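Local coordinates for cyclic di-GMP receptor atypical PilZ domain-containing protein (Xanthomonas campestris pv. campestris, PDB 3RQA) that is of unknown function but belongs to the atypical PilZ cyclic di-GMP receptor family and self-assembles into a tetramer through a parallel coiled-coil helical bundle, at residues L23-R28 against R181-D186; F33-D38 against H117-G122; R109-A114 against G125-Q130. All blocks are in the same frame, centred on the assembly; numbering follows the deposited sequence.

In the fold
From the N terminus, strand 24-34 serves two contacts. Its first half meets the end of helix 165-185 in interaction 1, closing a loop that spans most of the chain and encloses the other two contacts. Its far end and the turn beyond it meet the loop 117-122 in interaction 2, on the opposite side of the chain's centre. Interaction 3 joins strands 110-115 and 124-129 across the barrel interior and closes a short loop that contains 117-122, so interactions 2 and 3 cross along the chain. They touch where His-34 O probably accepts a hydrogen bond from Ser-126 N. Interactions 1 and 3 meet at Glu-26 and Arg-112.

Interaction 1 of 3, residues L23-R28 against R181-D186; sequences LSCELR and RRQIAD
Cys-25 is the first residue of the strand to meet Gln-183, the one helix residue that reaches across. Its CB comes 5.1 Å from CD of the Gln-183 amide; SG sits beside the backbone N (chi1 -56°), and the side chain also packs on His-180, about one turn earlier in the helix. The backbone of Cys-25 is hydrogen-bonded to Trp-106 in the sheet, and the helix residue comes in over the strand's face. Glu-26 follows with its backbone rather than its side chain: O lies 4.6 Å from Gln-183 CD, near the end of the amide, while the carboxylate leads away to a long, weak ion pair with Arg-112.

In the fold, this is where the long C-terminal helix 165-185 passes the first strand of the PilZ beta barrel. The axes of strand 24-28 and helix 181-185 stay 10.6 Å apart and are inclined at 61°, a gap wide enough that one long side chain has to bridge it. Gln-183 does so with CG beside its backbone N and the chain extended beyond (chi2 172°), which carries the amide straight out from the helix toward the strand.

Leu-27 then lies alongside the outer end of that amide, CB standing 4.4 Å from Gln-183 CD. The side chain also packs on Leu-179 of the same helix, while its backbone is hydrogen-bonded to Val-104 of strand 101-107.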
loop_
_atom_site.group_PDB
_atom_site.type_symbol
_atom_site.label_atom_id
_atom_site.label_comp_id
_atom_site.label_asym_id
_atom_site.label_seq_id
_atom_site.Cartn_x
_atom_site.Cartn_y
_atom_site.Cartn_z
ATOM N N LEU C 23 -2.993 6.162 36.049
ATOM C CA LEU C 23 -4.004 5.390 35.347
ATOM C C LEU C 23 -3.372 4.092 34.859
ATOM O O LEU C 23 -2.426 4.110 34.073
ATOM C CB LEU C 23 -4.533 6.182 34.155
ATOM C CG LEU C 23 -5.954 5.868 33.684
ATOM C CD1 LEU C 23 -6.187 6.510 32.321
ATOM C CD2 LEU C 23 -6.164 4.364 33.602
ATOM N N SER C 24 -3.889 2.970 35.347
ATOM C CA SER C 24 -3.382 1.658 34.954
ATOM C C SER C 24 -4.564 0.857 34.496
ATOM O O SER C 24 -5.523 0.709 35.239
ATOM C CB SER C 24 -2.721 0.949 36.139
ATOM O OG SER C 24 -1.572 1.654 36.571
ATOM N N CYS C 25 -4.491 0.341 33.277
ATOM C CA CYS C 25 -5.587 -0.439 32.718
ATOM C C CYS C 25 -5.247 -1.917 32.565
ATOM O O CYS C 25 -4.139 -2.281 32.146
ATOM C CB CYS C 25 -5.992 0.132 31.351
ATOM S SG CYS C 25 -6.452 1.880 31.371
ATOM N N GLU C 26 -6.217 -2.760 32.918
ATOM C CA GLU C 26 -6.089 -4.209 32.818
ATOM C C GLU C 26 -6.911 -4.615 31.606
ATOM O O GLU C 26 -8.132 -4.546 31.644
ATOM C CB GLU C 26 -6.663 -4.869 34.073
ATOM C CG GLU C 26 -6.697 -6.397 34.062
ATOM C CD GLU C 26 -5.348 -7.026 34.376
ATOM O OE1 GLU C 26 -5.314 -8.256 34.601
ATOM O OE2 GLU C 26 -4.326 -6.297 34.401
ATOM N N LEU C 27 -6.256 -5.021 30.526
ATOM C CA LEU C 27 -6.984 -5.421 29.333
ATOM C C LEU C 27 -6.302 -6.551 28.556
ATOM O O LEU C 27 -5.152 -6.914 28.829
ATOM C CB LEU C 27 -7.173 -4.220 28.406
ATOM C CG LEU C 27 -5.913 -3.631 27.763
ATOM C CD1 LEU C 27 -6.283 -2.792 26.536
ATOM C CD2 LEU C 27 -5.170 -2.796 28.792
ATOM N N ARG C 28 -7.023 -7.098 27.584
ATOM C CA ARG C 28 -6.510 -8.172 26.752
ATOM C C ARG C 28 -6.263 -7.649 25.347
ATOM O O ARG C 28 -7.137 -7.032 24.740
ATOM C CB ARG C 28 -7.504 -9.341 26.711
ATOM C CG ARG C 28 -7.183 -10.411 25.665
ATOM C CD ARG C 28 -8.094 -11.632 25.802
ATOM N NE ARG C 28 -7.857 -12.349 27.053
ATOM C CZ ARG C 28 -6.825 -13.160 27.268
ATOM N NH1 ARG C 28 -5.932 -13.368 26.312
ATOM N NH2 ARG C 28 -6.673 -13.750 28.447
ATOM N N ARG C 181 -12.145 5.115 29.554
ATOM C CA ARG C 181 -13.523 5.579 29.557
ATOM C C ARG C 181 -14.378 4.675 28.690
ATOM O O ARG C 181 -15.552 4.469 28.978
ATOM C CB ARG C 181 -13.626 7.025 29.069
ATOM C CG ARG C 181 -13.420 7.226 27.586
ATOM C CD ARG C 181 -13.564 8.702 27.237
ATOM N NE ARG C 181 -13.217 8.977 25.846
ATOM C CZ ARG C 181 -12.790 10.157 25.409
ATOM N NH1 ARG C 181 -12.658 11.168 26.259
ATOM N NH2 ARG C 181 -12.483 10.326 24.126
ATOM N N ARG C 182 -13.785 4.122 27.638
ATOM C CA ARG C 182 -14.523 3.238 26.754
ATOM C C ARG C 182 -14.829 1.902 27.439
ATOM O O ARG C 182 -15.956 1.411 27.352
ATOM C CB ARG C 182 -13.752 3.011 25.446
ATOM C CG ARG C 182 -14.580 2.299 24.378
ATOM C CD ARG C 182 -14.102 2.566 22.949
ATOM N NE ARG C 182 -12.844 1.897 22.619
ATOM C CZ ARG C 182 -11.633 2.425 22.788
ATOM N NH1 ARG C 182 -11.494 3.647 23.290
ATOM N NH2 ARG C 182 -10.556 1.728 22.446
ATOM N N GLN C 183 -13.844 1.318 28.129
ATOM C CA GLN C 183 -14.080 0.045 28.816
ATOM C C GLN C 183 -15.201 0.248 29.837
ATOM O O GLN C 183 -16.088 -0.597 29.982
ATOM C CB GLN C 183 -12.801 -0.436 29.519
ATOM C CG GLN C 183 -11.754 -1.096 28.557
ATOM C CD GLN C 183 -10.413 -1.402 29.238
ATOM O OE1 GLN C 183 -9.550 -0.510 29.389
ATOM N NE2 GLN C 183 -10.232 -2.664 29.661
ATOM N N ILE C 184 -15.151 1.372 30.543
ATOM C CA ILE C 184 -16.166 1.691 31.533
ATOM C C ILE C 184 -17.454 2.019 30.798
ATOM O O ILE C 184 -18.545 1.705 31.266
ATOM C CB ILE C 184 -15.753 2.906 32.386
ATOM C CG1 ILE C 184 -14.463 2.595 33.146
ATOM C CG2 ILE C 184 -16.868 3.269 33.352
ATOM C CD1 ILE C 184 -14.556 1.376 34.041
ATOM N N ALA C 185 -17.311 2.643 29.633
ATOM C CA ALA C 185 -18.456 3.024 28.816
ATOM C C ALA C 185 -19.310 1.813 28.468
ATOM O O ALA C 185 -20.497 1.776 28.798
ATOM C CB ALA C 185 -17.989 3.717 27.539
ATOM N N ASP C 186 -18.717 0.824 27.805
ATOM C CA ASP C 186 -19.467 -0.369 27.433
ATOM C C ASP C 186 -19.703 -1.295 28.626
ATOM O O ASP C 186 -19.580 -2.518 28.522
ATOM C CB ASP C 186 -18.766 -1.120 26.291
ATOM C CG ASP C 186 -17.304 -1.398 26.575
ATOM O OD1 ASP C 186 -17.004 -2.026 27.613
ATOM O OD2 ASP C 186 -16.453 -0.994 25.753
#

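Interaction 2 of 3, residues F33-D38 against H117-G122; sequences FHVTAD and HAHPPG
An offset edge-to-face aromatic pair, Phe-33 against His-119, joins the end of the barrel's first strand to the loop between strands 110-115 and 124-129. The phenylalanine supplies the edge: CE1 points over one face of the imidazole, 4.1 Å from His-119 CD2, and the neighbouring Phe-33 CD1 is almost as near. The two planes stand at 69° and the ring centres are 5.7 Å apart, so the edge falls on the CD2 side of the imidazole and not over its middle. Phe-33 gets there with CG anti to its backbone N (chi1 172°).

Two residues on, Val-35 reaches the same imidazole with a single methyl. CG2 lies 3.3 Å from His-119 CE1, a tight approach for two carbons, and 3.7 Å from ND1; it comes in obliquely, neither squarely over the ring nor in line with its edge. Both contacts therefore bear on one histidine, Phe-33 at CD2 and Val-35 at CE1. With chi2 at -74° the imidazole plane stands steeply to the plane of its CA, CB and CG, so that one face is presented to Phe-33.

Just past Val-35 the chain bends in an inverse gamma turn centred on Thr-36, with a weak bond of 3.1 Å from Ala-37 N to Val-35 O. The buried Phe-33 ring also rests on Val-145, Leu-157 and Leu-159, so it sits against strands 139-150 and 155-161. On the loop side, His-119 N makes a weak hydrogen bond to Ser-148 OG and Gly-122 is backbone-bonded to Val-145. Beside Phe-33, His-34 pairs with Ser-126, where strands 24-34 and 124-129 close the barrel.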
loop_
_atom_site.group_PDB
_atom_site.type_symbol
_atom_site.label_atom_id
_atom_site.label_comp_id
_atom_site.label_asym_id
_atom_site.label_seq_id
_atom_site.Cartn_x
_atom_site.Cartn_y
_atom_site.Cartn_z
ATOM N N PHE C 33 7.124 -9.305 24.347
ATOM C CA PHE C 33 8.381 -8.664 24.715
ATOM C C PHE C 33 9.506 -9.402 24.003
ATOM O O PHE C 33 9.515 -10.629 23.950
ATOM C CB PHE C 33 8.579 -8.710 26.237
ATOM C CG PHE C 33 9.938 -8.244 26.692
ATOM C CD1 PHE C 33 10.924 -9.167 27.038
ATOM C CD2 PHE C 33 10.236 -6.888 26.767
ATOM C CE1 PHE C 33 12.186 -8.743 27.449
ATOM C CE2 PHE C 33 11.493 -6.453 27.176
ATOM C CZ PHE C 33 12.470 -7.382 27.519
ATOM N N HIS C 34 10.436 -8.647 23.431
ATOM C CA HIS C 34 11.573 -9.215 22.710
ATOM C C HIS C 34 12.851 -8.524 23.131
ATOM O O HIS C 34 12.896 -7.301 23.194
ATOM C CB HIS C 34 11.387 -9.044 21.202
ATOM C CG HIS C 34 10.589 -10.133 20.560
ATOM N ND1 HIS C 34 11.024 -11.441 20.507
ATOM C CD2 HIS C 34 9.394 -10.107 19.927
ATOM C CE1 HIS C 34 10.130 -12.173 19.866
ATOM N NE2 HIS C 34 9.131 -11.387 19.505
ATOM N N VAL C 35 13.892 -9.309 23.399
ATOM C CA VAL C 35 15.170 -8.760 23.832
ATOM C C VAL C 35 15.913 -8.056 22.723
ATOM O O VAL C 35 16.589 -7.062 22.955
ATOM C CB VAL C 35 16.114 -9.851 24.388
ATOM C CG1 VAL C 35 17.425 -9.215 24.842
ATOM C CG2 VAL C 35 15.450 -10.583 25.539
ATOM N N THR C 36 15.810 -8.578 21.513
ATOM C CA THR C 36 16.530 -7.949 20.413
ATOM C C THR C 36 15.675 -6.883 19.728
ATOM O O THR C 36 15.012 -7.123 18.712
ATOM C CB THR C 36 17.018 -8.999 19.412
ATOM O OG1 THR C 36 17.836 -9.953 20.111
ATOM C CG2 THR C 36 17.859 -8.345 18.327
ATOM N N ALA C 37 15.721 -5.693 20.329
ATOM C CA ALA C 37 14.977 -4.521 19.883
ATOM C C ALA C 37 15.090 -4.168 18.399
ATOM O O ALA C 37 15.824 -4.799 17.638
ATOM C CB ALA C 37 15.370 -3.307 20.739
ATOM N N ASP C 38 14.332 -3.138 18.026
ATOM C CA ASP C 38 14.235 -2.596 16.671
ATOM C C ASP C 38 12.952 -1.759 16.666
ATOM O O ASP C 38 12.245 -1.688 15.657
ATOM C CB ASP C 38 14.094 -3.730 15.659
ATOM C CG ASP C 38 12.994 -4.707 16.035
ATOM O OD1 ASP C 38 13.185 -5.470 17.012
ATOM O OD2 ASP C 38 11.935 -4.703 15.365
ATOM N N HIS C 117 9.042 -17.084 27.931
ATOM C CA HIS C 117 10.254 -17.339 28.699
ATOM C C HIS C 117 10.504 -16.216 29.703
ATOM O O HIS C 117 10.221 -15.053 29.425
ATOM C CB HIS C 117 11.449 -17.453 27.746
ATOM C CG HIS C 117 11.269 -18.487 26.677
ATOM N ND1 HIS C 117 11.151 -19.832 26.954
ATOM C CD2 HIS C 117 11.150 -18.369 25.333
ATOM C CE1 HIS C 117 10.964 -20.499 25.828
ATOM N NE2 HIS C 117 10.959 -19.635 24.829
ATOM N N ALA C 118 11.022 -16.566 30.876
ATOM C CA ALA C 118 11.317 -15.563 31.888
ATOM C C ALA C 118 12.553 -14.793 31.448
ATOM O O ALA C 118 13.300 -15.242 30.577
ATOM C CB ALA C 118 11.572 -16.228 33.241
ATOM N N HIS C 119 12.761 -13.627 32.046
ATOM C CA HIS C 119 13.919 -12.802 31.733
ATOM C C HIS C 119 14.297 -12.085 33.010
ATOM O O HIS C 119 13.478 -11.381 33.590
ATOM C CB HIS C 119 13.579 -11.788 30.648
ATOM C CG HIS C 119 13.626 -12.349 29.264
ATOM N ND1 HIS C 119 14.811 -12.625 28.617
ATOM C CD2 HIS C 119 12.637 -12.705 28.411
ATOM C CE1 HIS C 119 14.551 -13.126 27.423
ATOM N NE2 HIS C 119 13.239 -13.185 27.272
ATOM N N PRO C 120 15.547 -12.246 33.463
ATOM C CA PRO C 120 15.978 -11.591 34.694
ATOM C C PRO C 120 15.831 -10.078 34.676
ATOM O O PRO C 120 15.971 -9.435 33.627
ATOM C CB PRO C 120 17.436 -12.028 34.820
ATOM C CG PRO C 120 17.869 -12.156 33.384
ATOM C CD PRO C 120 16.691 -12.873 32.774
ATOM N N PRO C 121 15.513 -9.489 35.840
ATOM C CA PRO C 121 15.371 -8.035 35.895
ATOM C C PRO C 121 16.665 -7.411 35.390
ATOM O O PRO C 121 17.755 -7.883 35.710
ATOM C CB PRO C 121 15.101 -7.758 37.378
ATOM C CG PRO C 121 15.525 -8.996 38.079
ATOM C CD PRO C 121 15.163 -10.094 37.131
ATOM N N GLY C 122 16.537 -6.376 34.569
ATOM C CA GLY C 122 17.712 -5.735 34.020
ATOM C C GLY C 122 17.799 -6.028 32.534
ATOM O O GLY C 122 18.481 -5.325 31.795
#

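Interaction 3 of 3, residues R109-A114 against G125-Q130; sequences RGIRLA and GSVLLQ
Ile-111 points its CB across to Val-127 and Leu-129, and its two branches divide the work. The first branch, CG2, lies between the backbone N and the carbonyl carbon and packs on the valine, 3.8 Å from Val-127 CG2 and 4.0 Å from Val-127 CG1, the two side chains crossing at a slant. The other branch begins at CG1, anti to the backbone N (chi1 -174°), and serves mainly as a spacer. Extended beyond it, CD1 meets Leu-129 CD1 tip to tip at 3.9 Å. Leu-113 adds a lighter touch from the same strand, its CD2 standing 4.4 Å from Val-127 CG1.

All four side chains are buried, and the contact between them is purely apolar. Strand 155-161 flanks it through Phe-161, next to Ile-111, and Leu-159, next to Val-127, while Val-104 backs both Ile-111 and Leu-113.

The two strands are not neighbours in the sheet. The axes of segments 110-114 and 125-129 come within 9.6 Å at 74°, so they face each other through the hydrophobic interior, as expected for the closed six-stranded antiparallel barrel of a PilZ domain.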
loop_
_atom_site.group_PDB
_atom_site.type_symbol
_atom_site.label_atom_id
_atom_site.label_comp_id
_atom_site.label_asym_id
_atom_site.label_seq_id
_atom_site.Cartn_x
_atom_site.Cartn_y
_atom_site.Cartn_z
ATOM N N ARG C 109 3.828 4.353 32.431
ATOM C CA ARG C 109 5.173 3.991 32.879
ATOM C C ARG C 109 5.712 2.662 32.372
ATOM O O ARG C 109 6.911 2.528 32.114
ATOM C CB ARG C 109 5.232 3.952 34.403
ATOM C CG ARG C 109 4.920 5.264 35.086
ATOM C CD ARG C 109 4.973 5.089 36.593
ATOM N NE ARG C 109 4.342 6.198 37.296
ATOM C CZ ARG C 109 3.629 6.053 38.404
ATOM N NH1 ARG C 109 3.464 4.842 38.926
ATOM N NH2 ARG C 109 3.067 7.112 38.979
ATOM N N GLY C 110 4.828 1.676 32.261
ATOM C CA GLY C 110 5.232 0.351 31.817
ATOM C C GLY C 110 4.065 -0.608 31.684
ATOM O O GLY C 110 2.899 -0.191 31.629
ATOM N N ILE C 111 4.377 -1.901 31.650
ATOM C CA ILE C 111 3.358 -2.925 31.485
ATOM C C ILE C 111 3.717 -4.260 32.146
ATOM O O ILE C 111 4.884 -4.623 32.279
ATOM C CB ILE C 111 3.079 -3.149 29.961
ATOM C CG1 ILE C 111 1.907 -4.107 29.753
ATOM C CG2 ILE C 111 4.325 -3.686 29.273
ATOM C CD1 ILE C 111 1.440 -4.167 28.298
ATOM N N ARG C 112 2.684 -4.969 32.582
ATOM C CA ARG C 112 2.834 -6.275 33.197
ATOM C C ARG C 112 2.146 -7.214 32.224
ATOM O O ARG C 112 0.936 -7.094 31.995
ATOM C CB ARG C 112 2.113 -6.324 34.539
ATOM C CG ARG C 112 2.117 -7.682 35.224
ATOM C CD ARG C 112 1.415 -7.595 36.585
ATOM N NE ARG C 112 -0.041 -7.672 36.476
ATOM C CZ ARG C 112 -0.896 -7.038 37.277
ATOM N NH1 ARG C 112 -0.454 -6.260 38.261
ATOM N NH2 ARG C 112 -2.200 -7.198 37.108
ATOM N N LEU C 113 2.921 -8.122 31.634
ATOM C CA LEU C 113 2.386 -9.078 30.673
ATOM C C LEU C 113 3.056 -10.440 30.816
ATOM O O LEU C 113 4.140 -10.558 31.407
ATOM C CB LEU C 113 2.565 -8.536 29.249
ATOM C CG LEU C 113 3.984 -8.172 28.804
ATOM C CD1 LEU C 113 4.772 -9.424 28.463
ATOM C CD2 LEU C 113 3.910 -7.255 27.594
ATOM N N ALA C 114 2.408 -11.468 30.278
ATOM C CA ALA C 114 2.940 -12.825 30.332
ATOM C C ALA C 114 3.913 -13.052 29.173
ATOM O O ALA C 114 3.723 -12.523 28.080
ATOM C CB ALA C 114 1.802 -13.830 30.272
ATOM N N GLY C 125 15.062 -4.556 26.221
ATOM C CA GLY C 125 14.408 -4.995 25.001
ATOM C C GLY C 125 13.252 -4.109 24.568
ATOM O O GLY C 125 13.221 -2.918 24.848
ATOM N N SER C 126 12.295 -4.699 23.874
ATOM C CA SER C 126 11.146 -3.945 23.415
ATOM C C SER C 126 9.824 -4.636 23.648
ATOM O O SER C 126 9.669 -5.819 23.368
ATOM C CB SER C 126 11.284 -3.627 21.932
ATOM O OG SER C 126 12.306 -2.667 21.734
ATOM N N VAL C 127 8.877 -3.886 24.193
ATOM C CA VAL C 127 7.530 -4.392 24.412
ATOM C C VAL C 127 6.829 -4.207 23.063
ATOM O O VAL C 127 6.894 -3.122 22.487
ATOM C CB VAL C 127 6.783 -3.547 25.480
ATOM C CG1 VAL C 127 5.295 -3.774 25.382
ATOM C CG2 VAL C 127 7.284 -3.900 26.872
ATOM N N LEU C 128 6.210 -5.260 22.540
ATOM C CA LEU C 128 5.475 -5.161 21.274
ATOM C C LEU C 128 3.993 -5.241 21.600
ATOM O O LEU C 128 3.565 -6.106 22.367
ATOM C CB LEU C 128 5.874 -6.278 20.299
ATOM C CG LEU C 128 7.118 -5.972 19.446
ATOM C CD1 LEU C 128 8.335 -5.796 20.351
ATOM C CD2 LEU C 128 7.366 -7.106 18.458
ATOM N N LEU C 129 3.219 -4.323 21.024
ATOM C CA LEU C 129 1.789 -4.241 21.284
ATOM C C LEU C 129 0.993 -3.856 20.034
ATOM O O LEU C 129 1.439 -3.020 19.245
ATOM C CB LEU C 129 1.563 -3.163 22.345
ATOM C CG LEU C 129 0.988 -3.372 23.746
ATOM C CD1 LEU C 129 1.639 -4.543 24.458
ATOM C CD2 LEU C 129 1.206 -2.068 24.521
ATOM N N GLN C 130 -0.181 -4.455 19.854
ATOM C CA GLN C 130 -1.045 -4.083 18.728
ATOM C C GLN C 130 -2.161 -3.295 19.398
ATOM O O GLN C 130 -3.126 -3.869 19.899
ATOM C CB GLN C 130 -1.644 -5.295 18.010
ATOM C CG GLN C 130 -2.415 -4.896 16.755
ATOM C CD GLN C 130 -3.139 -6.062 16.099
ATOM O OE1 GLN C 130 -2.603 -7.155 15.999
ATOM N NE2 GLN C 130 -4.359 -5.818 15.633
#